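Local coordinates for Galactose/lactose metabolism regulatory protein GAL80 (Saccharomyces cerevisiae, PDB 3BTV) that represses the galactose and lactose metabolic genes of yeast by binding the activator GAL4 and blocking its transcriptional activation when no inducing sugar is present, at residues L119-V124 with Q148-L153; I179-N184 with C280-G285; D219-M224 with L295-H300. The protein carries 1 engineered substitution. All coordinates share one frame; numbering follows the deposited sequence.

Interaction 1 (L119-V124 with Q148-L153); sequences LKYLFV and QTIISL
Five backbone hydrogen bonds join segments 119-124 and 148-153 side by side in the parallel sheet of the Rossmann fold, the N-to-C directions of strands 121-124 and 148-152 being 16° apart. Donors come from both segments in turn: Gln148 N to Lys120 O, Leu122 N to Gln148 O, Ile150 N to Leu122 O, Val124 N to Ile150 O, and Ser152 N to Val124 O. The shortest has Ile150 N 2.7 Å from Leu122 O, in the carbonyl plane; the straightest, from Val124 N to Ile150 O, has an N-H...O angle of 173°. At the start of the ladder Gln148 N stands above the carbonyl plane of Lys120. CA-H...O contacts reach the other four of these carbonyls, with Tyr121 CA 3.2 Å from Gln148 O and Ile151 CA 3.2 Å from Val124 O.

Aromatic contacts lie on the face carrying Tyr121, Phe123, Gln148 and Ile150. Phe123 CG is anti to the backbone N (chi1 -170°), which carries the ring toward the neighbouring strand. There Ile150 CG2 sits over one face in a CH-pi contact, 4.2 Å from the centroid of the Phe123 ring, while Ser152 N lies at the ring edge. Tyr121 CD2 packs 3.8 Å from Gln148 CB, and the Tyr121 hydroxyl is hydrogen-bonded to His379.

Aliphatic packing adds Ile150 CD1 against Tyr121 CB and, on the other face, Ile151 CD1 4.4 Å from Val124 CB. With helix 132-143 the strands form a beta-alpha-beta unit; the five accepting carbonyls each take an N-H from across the pair, while helix 363-380 covers the aromatic face.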
ATOM      1  N   LEU B 119     -42.280  18.160   7.723  1.00 95.26           N
ATOM      2  CA  LEU B 119     -41.044  17.494   7.322  1.00 84.18           C
ATOM      3  C   LEU B 119     -39.830  18.147   7.967  1.00 82.35           C
ATOM      4  O   LEU B 119     -39.599  19.347   7.813  1.00 97.24           O
ATOM      5  CB  LEU B 119     -40.880  17.473   5.799  1.00 82.46           C
ATOM      6  CG  LEU B 119     -39.744  16.556   5.325  1.00 70.67           C
ATOM      7  CD1 LEU B 119     -40.085  15.093   5.570  1.00 70.73           C
ATOM      8  CD2 LEU B 119     -39.410  16.787   3.864  1.00 84.36           C
ATOM      9  N   LYS B 120     -39.056  17.346   8.688  1.00 78.19           N
ATOM     10  CA  LYS B 120     -37.881  17.845   9.389  1.00 88.48           C
ATOM     11  C   LYS B 120     -36.616  17.128   8.939  1.00 79.35           C
ATOM     12  O   LYS B 120     -35.515  17.668   9.046  1.00 74.77           O
ATOM     13  CB  LYS B 120     -38.051  17.663  10.899  1.00 99.13           C
ATOM     14  CG  LYS B 120     -39.262  18.368  11.483  1.00108.35           C
ATOM     15  CD  LYS B 120     -39.117  19.878  11.414  1.00122.98           C
ATOM     16  CE  LYS B 120     -40.345  20.582  11.981  1.00131.92           C
ATOM     17  NZ  LYS B 120     -41.555  20.387  11.134  1.00128.69           N
ATOM     18  N   TYR B 121     -36.774  15.908   8.437  1.00 76.49           N
ATOM     19  CA  TYR B 121     -35.622  15.071   8.154  1.00 62.79           C
ATOM     20  C   TYR B 121     -35.682  14.343   6.828  1.00 63.92           C
ATOM     21  O   TYR B 121     -36.727  13.822   6.436  1.00 74.11           O
ATOM     22  CB  TYR B 121     -35.438  14.044   9.269  1.00 62.59           C
ATOM     23  CG  TYR B 121     -35.263  14.649  10.639  1.00 81.72           C
ATOM     24  CD1 TYR B 121     -36.301  14.633  11.565  1.00 86.71           C
ATOM     25  CD2 TYR B 121     -34.064  15.242  11.007  1.00 91.72           C
ATOM     26  CE1 TYR B 121     -36.143  15.187  12.824  1.00 82.77           C
ATOM     27  CE2 TYR B 121     -33.897  15.800  12.261  1.00 96.84           C
ATOM     28  CZ  TYR B 121     -34.939  15.771  13.164  1.00 98.97           C
ATOM     29  OH  TYR B 121     -34.769  16.328  14.411  1.00106.80           O
ATOM     30  N   LEU B 122     -34.539  14.296   6.152  1.00 61.62           N
ATOM     31  CA  LEU B 122     -34.385  13.465   4.966  1.00 65.91           C
ATOM     32  C   LEU B 122     -33.198  12.529   5.141  1.00 60.29           C
ATOM     33  O   LEU B 122     -32.061  12.971   5.335  1.00 64.10           O
ATOM     34  CB  LEU B 122     -34.206  14.310   3.707  1.00 62.67           C
ATOM     35  CG  LEU B 122     -33.922  13.479   2.451  1.00 72.80           C
ATOM     36  CD1 LEU B 122     -35.117  12.573   2.131  1.00 63.35           C
ATOM     37  CD2 LEU B 122     -33.588  14.383   1.267  1.00 70.90           C
ATOM     38  N   PHE B 123     -33.470  11.234   5.071  1.00 61.74           N
ATOM     39  CA  PHE B 123     -32.467  10.210   5.329  1.00 52.92           C
ATOM     40  C   PHE B 123     -32.218   9.448   4.031  1.00 61.59           C
ATOM     41  O   PHE B 123     -33.136   8.826   3.490  1.00 64.29           O
ATOM     42  CB  PHE B 123     -33.010   9.264   6.401  1.00 64.54           C
ATOM     43  CG  PHE B 123     -32.001   8.285   6.940  1.00 55.25           C
ATOM     44  CD1 PHE B 123     -32.305   7.516   8.055  1.00 61.80           C
ATOM     45  CD2 PHE B 123     -30.767   8.128   6.346  1.00 69.68           C
ATOM     46  CE1 PHE B 123     -31.392   6.610   8.566  1.00 56.39           C
ATOM     47  CE2 PHE B 123     -29.844   7.224   6.856  1.00 70.13           C
ATOM     48  CZ  PHE B 123     -30.157   6.463   7.961  1.00 56.51           C
ATOM     49  N   VAL B 124     -30.985   9.504   3.527  1.00 59.84           N
ATOM     50  CA  VAL B 124     -30.630   8.813   2.284  1.00 48.24           C
ATOM     51  C   VAL B 124     -29.459   7.879   2.505  1.00 52.76           C
ATOM     52  O   VAL B 124     -28.560   8.180   3.283  1.00 63.20           O
ATOM     53  CB  VAL B 124     -30.291   9.811   1.140  1.00 58.72           C
ATOM     54  CG1 VAL B 124     -30.009   9.071  -0.166  1.00 57.98           C
ATOM     55  CG2 VAL B 124     -31.443  10.806   0.938  1.00 54.40           C
ATOM     56  N   GLN B 148     -33.262  18.996   7.721  1.00 70.05           N
ATOM     57  CA  GLN B 148     -32.017  18.397   8.170  1.00 69.79           C
ATOM     58  C   GLN B 148     -31.836  17.086   7.427  1.00 66.62           C
ATOM     59  O   GLN B 148     -32.781  16.299   7.307  1.00 78.26           O
ATOM     60  CB  GLN B 148     -32.033  18.138   9.673  1.00 69.86           C
ATOM     61  CG  GLN B 148     -30.831  17.351  10.155  1.00 68.56           C
ATOM     62  CD  GLN B 148     -29.550  18.153  10.095  1.00 83.41           C
ATOM     63  OE1 GLN B 148     -28.628  17.832   9.339  1.00 72.55           O
ATOM     64  NE2 GLN B 148     -29.486  19.209  10.893  1.00 65.42           N
ATOM     65  N   THR B 149     -30.627  16.854   6.928  1.00 69.98           N
ATOM     66  CA  THR B 149     -30.364  15.658   6.143  1.00 65.11           C
ATOM     67  C   THR B 149     -29.467  14.668   6.879  1.00 65.24           C
ATOM     68  O   THR B 149     -28.636  15.048   7.707  1.00 62.77           O
ATOM     69  CB  THR B 149     -29.727  15.994   4.778  1.00 70.90           C
ATOM     70  OG1 THR B 149     -28.368  16.401   4.965  1.00 69.12           O
ATOM     71  CG2 THR B 149     -30.502  17.107   4.069  1.00 66.92           C
ATOM     72  N   ILE B 150     -29.653  13.390   6.571  1.00 65.05           N
ATOM     73  CA  ILE B 150     -28.804  12.330   7.097  1.00 58.44           C
ATOM     74  C   ILE B 150     -28.339  11.452   5.939  1.00 50.85           C
ATOM     75  O   ILE B 150     -29.126  11.133   5.047  1.00 63.09           O
ATOM     76  CB  ILE B 150     -29.560  11.460   8.127  1.00 52.96           C
ATOM     77  CG1 ILE B 150     -30.233  12.329   9.194  1.00 49.31           C
ATOM     78  CG2 ILE B 150     -28.627  10.439   8.787  1.00 50.88           C
ATOM     79  CD1 ILE B 150     -31.775  12.344   9.140  1.00 50.62           C
ATOM     80  N   ILE B 151     -27.062  11.079   5.937  1.00 50.70           N
ATOM     81  CA  ILE B 151     -26.568  10.085   4.990  1.00 43.58           C
ATOM     82  C   ILE B 151     -26.208   8.825   5.771  1.00 52.84           C
ATOM     83  O   ILE B 151     -25.660   8.910   6.868  1.00 57.78           O
ATOM     84  CB  ILE B 151     -25.324  10.582   4.196  1.00 49.91           C
ATOM     85  CG1 ILE B 151     -24.957   9.602   3.073  1.00 52.84           C
ATOM     86  CG2 ILE B 151     -24.122  10.783   5.111  1.00 50.08           C
ATOM     87  CD1 ILE B 151     -25.921   9.668   1.863  1.00 49.32           C
ATOM     88  N   SER B 152     -26.508   7.660   5.208  1.00 51.41           N
ATOM     89  CA  SER B 152     -26.189   6.397   5.860  1.00 42.80           C
ATOM     90  C   SER B 152     -24.704   6.017   5.755  1.00 46.70           C
ATOM     91  O   SER B 152     -24.347   5.032   5.104  1.00 57.19           O
ATOM     92  CB  SER B 152     -27.047   5.270   5.296  1.00 62.57           C
ATOM     93  OG  SER B 152     -26.965   4.126   6.128  1.00 62.76           O
ATOM     94  N   LEU B 153     -23.841   6.802   6.390  1.00 47.28           N
ATOM     95  CA  LEU B 153     -22.439   6.410   6.559  1.00 38.84           C
ATOM     96  C   LEU B 153     -22.324   5.776   7.957  1.00 41.93           C
ATOM     97  O   LEU B 153     -21.603   6.266   8.825  1.00 44.54           O
ATOM     98  CB  LEU B 153     -21.508   7.616   6.408  1.00 39.98           C
ATOM     99  CG  LEU B 153     -21.375   8.176   4.975  1.00 58.72           C
ATOM    100  CD1 LEU B 153     -20.562   9.469   4.938  1.00 47.48           C
ATOM    101  CD2 LEU B 153     -20.742   7.156   4.034  1.00 47.57           C
TER

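Interaction 2 (I179-N184 with C280-G285); sequences IEIAGN and CSFKGG
Ile181 O is gripped by one N-H and one C-H: Ser281 N donates a hydrogen bond at 3.0 Å to Ile181 O, nearly along the C=O axis, and Cys280 CA adds a CA-H...O contact. Ser281 O likewise takes Gly183 N, in its carbonyl plane, and Ala182 CA. Gly183 O receives Lys283 N from above the carbonyl plane, 3.0 Å from N to O, together with Phe282 CA. This ladder holds strands 179-184 and 280-283 parallel, 9° apart, within the mixed sheet of the C-terminal domain.

Phe282 CG is anti to its own carbonyl carbon (chi1 -83°), which lays the ring beside Gly183, with Gly183 N over one face. Phe282 CE1 lies 3.9 Å from Gly183 CA, against the backbone of a residue that has no side chain. Phe282 CE2 also meets Ile181 CG2 at 3.9 Å, and Cys280 SG packs 4.0 Å from Ile181 CB. Helix 209-225 covers this face, touching Phe282 through Thr213 and Thr217.

On the other face Asn184 and Lys283 run side by side, pointing the same way, with Asn184 OD1 3.6 Å from Lys283 CB. Here Ser281 packs against Glu180 of the second subunit, and Lys283 against Asn177 of that subunit. The pairing thus gives the sheet an apolar face turned to its own helix and a more polar face that meets the partner subunit.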
ATOM      1  N   ILE B 179      -0.173   5.158   7.704  1.00 25.44           N
ATOM      2  CA  ILE B 179      -1.389   4.317   7.681  1.00 24.17           C
ATOM      3  C   ILE B 179      -1.421   3.384   6.475  1.00 30.41           C
ATOM      4  O   ILE B 179      -1.129   3.805   5.362  1.00 32.67           O
ATOM      5  CB  ILE B 179      -2.653   5.216   7.603  1.00 25.71           C
ATOM      6  CG1 ILE B 179      -2.705   6.197   8.790  1.00 31.87           C
ATOM      7  CG2 ILE B 179      -3.927   4.379   7.466  1.00 27.49           C
ATOM      8  CD1 ILE B 179      -3.900   7.134   8.760  1.00 38.57           C
ATOM      9  N   GLU B 180      -1.788   2.124   6.672  1.00 26.44           N
ATOM     10  CA  GLU B 180      -2.052   1.241   5.522  1.00 27.50           C
ATOM     11  C   GLU B 180      -3.435   0.640   5.589  1.00 36.96           C
ATOM     12  O   GLU B 180      -3.925   0.235   6.652  1.00 32.00           O
ATOM     13  CB  GLU B 180      -1.014   0.110   5.404  1.00 31.85           C
ATOM     14  CG  GLU B 180       0.422   0.600   5.142  1.00 35.02           C
ATOM     15  CD  GLU B 180       1.128   1.012   6.420  1.00 75.46           C
ATOM     16  OE1 GLU B 180       0.919   0.301   7.426  1.00 60.85           O
ATOM     17  OE2 GLU B 180       1.876   2.028   6.425  1.00 61.90           O
ATOM     18  N   ILE B 181      -4.054   0.541   4.433  1.00 32.10           N
ATOM     19  CA  ILE B 181      -5.365  -0.066   4.338  1.00 37.31           C
ATOM     20  C   ILE B 181      -5.377  -1.128   3.251  1.00 39.66           C
ATOM     21  O   ILE B 181      -4.937  -0.889   2.134  1.00 34.03           O
ATOM     22  CB  ILE B 181      -6.408   0.987   4.004  1.00 36.19           C
ATOM     23  CG1 ILE B 181      -6.431   2.051   5.099  1.00 42.90           C
ATOM     24  CG2 ILE B 181      -7.780   0.334   3.823  1.00 43.86           C
ATOM     25  CD1 ILE B 181      -7.444   3.151   4.835  1.00 49.20           C
ATOM     26  N   ALA B 182      -5.885  -2.300   3.586  1.00 35.20           N
ATOM     27  CA  ALA B 182      -6.058  -3.364   2.607  1.00 40.43           C
ATOM     28  C   ALA B 182      -7.477  -3.879   2.746  1.00 55.01           C
ATOM     29  O   ALA B 182      -7.939  -4.134   3.858  1.00 34.63           O
ATOM     30  CB  ALA B 182      -5.083  -4.472   2.874  1.00 39.97           C
ATOM     31  N   GLY B 183      -8.175  -4.015   1.624  1.00 41.70           N
ATOM     32  CA  GLY B 183      -9.545  -4.494   1.646  1.00 51.90           C
ATOM     33  C   GLY B 183      -9.919  -5.283   0.406  1.00 56.51           C
ATOM     34  O   GLY B 183      -9.140  -5.348  -0.562  1.00 38.99           O
ATOM     35  N   ASN B 184     -11.101  -5.906   0.453  1.00 47.47           N
ATOM     36  CA  ASN B 184     -11.749  -6.511  -0.722  1.00 52.04           C
ATOM     37  C   ASN B 184     -13.151  -5.939  -0.945  1.00 76.15           C
ATOM     38  O   ASN B 184     -13.768  -5.429  -0.015  1.00 68.72           O
ATOM     39  CB  ASN B 184     -11.856  -8.030  -0.589  1.00 61.09           C
ATOM     40  CG  ASN B 184     -10.527  -8.731  -0.764  1.00 77.29           C
ATOM     41  OD1 ASN B 184     -10.307  -9.414  -1.764  1.00 86.69           O
ATOM     42  ND2 ASN B 184      -9.633  -8.572   0.209  1.00 60.30           N
ATOM     43  N   CYS B 280      -3.113   2.476   0.234  0.50 32.81           N
ATOM     44  CA  CYS B 280      -4.320   1.683   0.190  0.50 27.98           C
ATOM     45  C   CYS B 280      -4.472   0.820  -1.051  0.50 40.40           C
ATOM     46  O   CYS B 280      -4.277   1.281  -2.180  0.50 27.86           O
ATOM     47  CB  CYS B 280      -5.527   2.597   0.326  0.50 33.99           C
ATOM     48  SG  CYS B 280      -7.042   1.721   0.089  0.50 42.10           S
ATOM     49  N   SER B 281      -4.845  -0.436  -0.833  1.00 31.55           N
ATOM     50  CA  SER B 281      -5.065  -1.367  -1.939  1.00 42.51           C
ATOM     51  C   SER B 281      -6.378  -2.108  -1.725  1.00 34.19           C
ATOM     52  O   SER B 281      -6.551  -2.800  -0.712  1.00 37.41           O
ATOM     53  CB  SER B 281      -3.907  -2.360  -2.024  1.00 38.81           C
ATOM     54  OG  SER B 281      -4.042  -3.225  -3.131  1.00 58.59           O
ATOM     55  N   PHE B 282      -7.304  -1.961  -2.669  1.00 30.26           N
ATOM     56  CA  PHE B 282      -8.564  -2.698  -2.664  1.00 30.21           C
ATOM     57  C   PHE B 282      -8.698  -3.653  -3.838  1.00 43.05           C
ATOM     58  O   PHE B 282      -8.681  -3.231  -4.993  1.00 37.74           O
ATOM     59  CB  PHE B 282      -9.738  -1.726  -2.688  1.00 36.59           C
ATOM     60  CG  PHE B 282     -10.101  -1.188  -1.339  1.00 43.03           C
ATOM     61  CD1 PHE B 282     -11.111  -1.764  -0.600  1.00 53.14           C
ATOM     62  CD2 PHE B 282      -9.426  -0.104  -0.817  1.00 53.15           C
ATOM     63  CE1 PHE B 282     -11.440  -1.266   0.637  1.00 60.09           C
ATOM     64  CE2 PHE B 282      -9.757   0.402   0.417  1.00 55.54           C
ATOM     65  CZ  PHE B 282     -10.762  -0.175   1.138  1.00 37.67           C
ATOM     66  N   LYS B 283      -8.850  -4.934  -3.529  1.00 32.08           N
ATOM     67  CA  LYS B 283      -9.109  -5.966  -4.523  1.00 39.50           C
ATOM     68  C   LYS B 283     -10.600  -6.115  -4.751  1.00 45.80           C
ATOM     69  O   LYS B 283     -11.398  -5.989  -3.820  1.00 42.74           O
ATOM     70  CB  LYS B 283      -8.561  -7.315  -4.048  1.00 45.44           C
ATOM     71  CG  LYS B 283      -7.119  -7.233  -3.587  1.00 80.72           C
ATOM     72  CD  LYS B 283      -6.711  -8.432  -2.753  1.00106.37           C
ATOM     73  CE  LYS B 283      -6.190  -9.569  -3.619  1.00113.71           C
ATOM     74  NZ  LYS B 283      -7.212 -10.065  -4.578  1.00112.22           N
ATOM     75  N   GLY B 284     -10.955  -6.435  -5.986  1.00 50.81           N
ATOM     76  CA  GLY B 284     -12.331  -6.659  -6.397  1.00 35.62           C
ATOM     77  C   GLY B 284     -13.325  -7.537  -5.648  1.00 47.47           C
ATOM     78  O   GLY B 284     -14.362  -7.015  -5.266  1.00 56.38           O
ATOM     79  N   GLY B 285     -13.192  -8.838  -5.411  1.00 51.66           N
ATOM     80  CA  GLY B 285     -12.191  -9.853  -5.547  1.00 57.66           C
ATOM     81  C   GLY B 285     -12.432 -10.541  -4.195  1.00 74.64           C
ATOM     82  O   GLY B 285     -13.424 -10.241  -3.523  1.00 95.67           O
TER

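Interaction 3 (D219-M224 with L295-H300); sequences DILQYM and LVIDIH
Helix 209-225 packs on the mixed sheet of the C-terminal alpha+beta domain, and here its segment 219-224 faces strand 295-300. The two axes run 27° apart and come no closer than 11.3 Å, a separation bridged entirely by aliphatic side chains and one methionine.

Ile297 is the hub. Its CG1 branch is anti to the carbonyl carbon (chi1 -56°) and stays extended beyond, so CD1 projects deep toward the helix, while CG2, anti to the backbone N, forms a second point of contact. Ile220 crosses Ile297 obliquely, its CG1 in the crowded position between backbone N and carbonyl carbon (chi1 65°); the two meet tip to tip, with Ile220 CD1 4.0 Å from Ile297 CD1. Met224 brings its terminal CE to the same Ile297 methyl.

Leu221 also crosses Ile297 obliquely, with CG anti to the backbone N, a torsion that swings its branched end toward the strand. The residues around the contact extend this apolar layer: Ile161 of helix 159-169 touches Ile220 and Met224, and Ile181 of the adjacent strand touches Leu221. A single methyl of the leucine serves two isoleucines, Leu221 CD1 lying 4.1 Å from Ile297 CG2 and 4.3 Å from Ile299 CD1.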
ATOM      1  N   ASP B 219     -13.944   7.034   4.302  1.00 38.54           N
ATOM      2  CA  ASP B 219     -14.662   7.990   5.127  1.00 44.74           C
ATOM      3  C   ASP B 219     -14.440   7.730   6.611  1.00 39.39           C
ATOM      4  O   ASP B 219     -14.252   8.677   7.367  1.00 34.77           O
ATOM      5  CB  ASP B 219     -16.169   8.003   4.856  1.00 42.28           C
ATOM      6  CG  ASP B 219     -16.900   8.941   5.803  1.00 59.85           C
ATOM      7  OD1 ASP B 219     -16.705  10.172   5.693  1.00 53.37           O
ATOM      8  OD2 ASP B 219     -17.632   8.453   6.687  1.00 48.16           O
ATOM      9  N   ILE B 220     -14.492   6.471   7.046  1.00 37.43           N
ATOM     10  CA  ILE B 220     -14.217   6.209   8.474  1.00 34.20           C
ATOM     11  C   ILE B 220     -12.769   6.527   8.799  1.00 39.27           C
ATOM     12  O   ILE B 220     -12.454   6.946   9.915  1.00 38.29           O
ATOM     13  CB  ILE B 220     -14.566   4.759   8.951  1.00 43.98           C
ATOM     14  CG1 ILE B 220     -13.682   3.732   8.257  1.00 49.98           C
ATOM     15  CG2 ILE B 220     -16.050   4.435   8.741  1.00 45.94           C
ATOM     16  CD1 ILE B 220     -13.932   2.314   8.753  1.00 54.25           C
ATOM     17  N   LEU B 221     -11.877   6.343   7.831  1.00 35.26           N
ATOM     18  CA  LEU B 221     -10.479   6.669   8.096  1.00 34.32           C
ATOM     19  C   LEU B 221     -10.358   8.143   8.445  1.00 36.51           C
ATOM     20  O   LEU B 221      -9.726   8.509   9.434  1.00 34.53           O
ATOM     21  CB  LEU B 221      -9.568   6.356   6.902  1.00 30.63           C
ATOM     22  CG  LEU B 221      -8.111   6.668   7.255  1.00 34.42           C
ATOM     23  CD1 LEU B 221      -7.589   5.676   8.339  1.00 34.00           C
ATOM     24  CD2 LEU B 221      -7.229   6.645   6.028  1.00 42.70           C
ATOM     25  N   GLN B 222     -10.976   8.991   7.627  1.00 33.07           N
ATOM     26  CA  GLN B 222     -10.914  10.430   7.840  1.00 34.25           C
ATOM     27  C   GLN B 222     -11.623  10.815   9.115  1.00 31.26           C
ATOM     28  O   GLN B 222     -11.183  11.704   9.839  1.00 37.56           O
ATOM     29  CB  GLN B 222     -11.549  11.165   6.665  1.00 38.71           C
ATOM     30  CG  GLN B 222     -10.735  11.045   5.399  1.00 31.94           C
ATOM     31  CD  GLN B 222     -11.506  11.545   4.194  1.00 53.19           C
ATOM     32  OE1 GLN B 222     -11.308  12.662   3.739  1.00 41.41           O
ATOM     33  NE2 GLN B 222     -12.410  10.727   3.691  1.00 38.51           N
ATOM     34  N   TYR B 223     -12.718  10.125   9.392  1.00 35.32           N
ATOM     35  CA  TYR B 223     -13.470  10.369  10.615  1.00 36.22           C
ATOM     36  C   TYR B 223     -12.663  10.009  11.877  1.00 43.41           C
ATOM     37  O   TYR B 223     -12.655  10.762  12.851  1.00 41.81           O
ATOM     38  CB  TYR B 223     -14.804   9.616  10.573  1.00 38.02           C
ATOM     39  CG  TYR B 223     -15.722   9.935  11.739  1.00 40.13           C
ATOM     40  CD1 TYR B 223     -16.234  11.219  11.917  1.00 40.27           C
ATOM     41  CD2 TYR B 223     -16.070   8.959  12.660  1.00 40.94           C
ATOM     42  CE1 TYR B 223     -17.070  11.513  12.973  1.00 42.99           C
ATOM     43  CE2 TYR B 223     -16.917   9.242  13.722  1.00 38.85           C
ATOM     44  CZ  TYR B 223     -17.399  10.523  13.876  1.00 50.11           C
ATOM     45  OH  TYR B 223     -18.224  10.815  14.932  1.00 44.38           O
ATOM     46  N   MET B 224     -11.977   8.868  11.854  1.00 36.32           N
ATOM     47  CA  MET B 224     -11.189   8.403  13.009  1.00 37.63           C
ATOM     48  C   MET B 224      -9.951   9.255  13.269  1.00 41.69           C
ATOM     49  O   MET B 224      -9.550   9.436  14.410  1.00 36.43           O
ATOM     50  CB  MET B 224     -10.713   6.963  12.785  1.00 38.53           C
ATOM     51  CG  MET B 224     -11.762   5.910  12.986  1.00 40.68           C
ATOM     52  SD  MET B 224     -11.028   4.267  12.834  1.00 44.69           S
ATOM     53  CE  MET B 224     -10.513   4.231  11.104  1.00 37.63           C
ATOM     54  N   LEU B 295     -10.793  -6.892   5.575  1.00 40.18           N
ATOM     55  CA  LEU B 295     -10.439  -5.488   5.645  1.00 37.37           C
ATOM     56  C   LEU B 295      -9.442  -5.335   6.785  1.00 45.21           C
ATOM     57  O   LEU B 295      -9.655  -5.880   7.878  1.00 37.44           O
ATOM     58  CB  LEU B 295     -11.695  -4.653   5.931  1.00 34.78           C
ATOM     59  CG  LEU B 295     -11.568  -3.137   6.164  1.00 46.16           C
ATOM     60  CD1 LEU B 295     -11.034  -2.824   7.541  1.00 84.81           C
ATOM     61  CD2 LEU B 295     -10.683  -2.514   5.098  1.00 38.94           C
ATOM     62  N   VAL B 296      -8.344  -4.628   6.535  1.00 32.81           N
ATOM     63  CA  VAL B 296      -7.458  -4.234   7.629  1.00 41.04           C
ATOM     64  C   VAL B 296      -7.019  -2.807   7.449  1.00 39.99           C
ATOM     65  O   VAL B 296      -6.656  -2.392   6.352  1.00 34.64           O
ATOM     66  CB  VAL B 296      -6.214  -5.142   7.797  1.00 52.69           C
ATOM     67  CG1 VAL B 296      -6.523  -6.562   7.368  1.00 60.93           C
ATOM     68  CG2 VAL B 296      -5.031  -4.587   7.035  1.00 75.03           C
ATOM     69  N   ILE B 297      -7.101  -2.064   8.542  1.00 30.21           N
ATOM     70  CA  ILE B 297      -6.622  -0.688   8.632  1.00 30.93           C
ATOM     71  C   ILE B 297      -5.553  -0.684   9.728  1.00 35.01           C
ATOM     72  O   ILE B 297      -5.835  -0.992  10.902  1.00 31.22           O
ATOM     73  CB  ILE B 297      -7.763   0.256   9.013  1.00 37.85           C
ATOM     74  CG1 ILE B 297      -8.914   0.123   8.002  1.00 36.60           C
ATOM     75  CG2 ILE B 297      -7.290   1.701   9.131  1.00 31.83           C
ATOM     76  CD1 ILE B 297     -10.143   0.933   8.381  1.00 45.00           C
ATOM     77  N   ASP B 298      -4.321  -0.411   9.324  1.00 29.77           N
ATOM     78  CA  ASP B 298      -3.184  -0.328  10.243  1.00 28.05           C
ATOM     79  C   ASP B 298      -2.819   1.126  10.427  1.00 42.38           C
ATOM     80  O   ASP B 298      -2.442   1.793   9.467  1.00 29.58           O
ATOM     81  CB  ASP B 298      -1.985  -1.049   9.626  1.00 32.80           C
ATOM     82  CG  ASP B 298      -2.074  -2.556   9.761  1.00 72.56           C
ATOM     83  OD1 ASP B 298      -1.491  -3.260   8.908  1.00 95.93           O
ATOM     84  OD2 ASP B 298      -2.723  -3.036  10.718  1.00 82.23           O
ATOM     85  N   ILE B 299      -2.919   1.621  11.652  1.00 32.48           N
ATOM     86  CA  ILE B 299      -2.527   2.998  11.944  1.00 29.94           C
ATOM     87  C   ILE B 299      -1.283   2.984  12.832  1.00 34.16           C
ATOM     88  O   ILE B 299      -1.310   2.453  13.925  1.00 33.85           O
ATOM     89  CB  ILE B 299      -3.682   3.752  12.601  1.00 33.31           C
ATOM     90  CG1 ILE B 299      -4.893   3.711  11.666  1.00 31.57           C
ATOM     91  CG2 ILE B 299      -3.287   5.193  12.923  1.00 34.14           C
ATOM     92  CD1 ILE B 299      -6.098   4.446  12.158  1.00 41.14           C
ATOM     93  N   HIS B 300      -0.169   3.501  12.329  1.00 30.33           N
ATOM     94  CA  HIS B 300       1.085   3.454  13.094  1.00 25.19           C
ATOM     95  C   HIS B 300       1.324   4.798  13.767  1.00 30.64           C
ATOM     96  O   HIS B 300       1.474   5.833  13.087  1.00 31.82           O
ATOM     97  CB  HIS B 300       2.245   3.109  12.161  1.00 29.29           C
ATOM     98  CG  HIS B 300       1.976   1.917  11.301  1.00 33.98           C
ATOM     99  ND1 HIS B 300       2.035   0.627  11.788  1.00 37.66           N
ATOM    100  CD2 HIS B 300       1.652   1.812   9.984  1.00 30.26           C
ATOM    101  CE1 HIS B 300       1.758  -0.223  10.811  1.00 38.09           C
ATOM    102  NE2 HIS B 300       1.519   0.471   9.708  1.00 35.06           N
TER

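How the interactions relate
Interaction 1 belongs to the Rossmann domain and closes along the chain before the other two open; interactions 2 and 3 lie in the C-terminal domain, across the chain's centre, with centres about 29 Å and 25 Å from that of interaction 1. Those two are about 11 Å apart, centre to centre, and interleaved in sequence. Strand 176-184 lies between 276-283, its parallel partner in interaction 2, and 295-301, the antiparallel neighbour on which helix 209-225 packs in interaction 3. Leu153 CD1, 3.6 Å from Asp219 OD2, brings interactions 1 and 3 into touch between the domains. Interactions 2 and 3 are tied through the shared sheet and a probable hydrogen bond between Glu180 OE1 and His300 NE2.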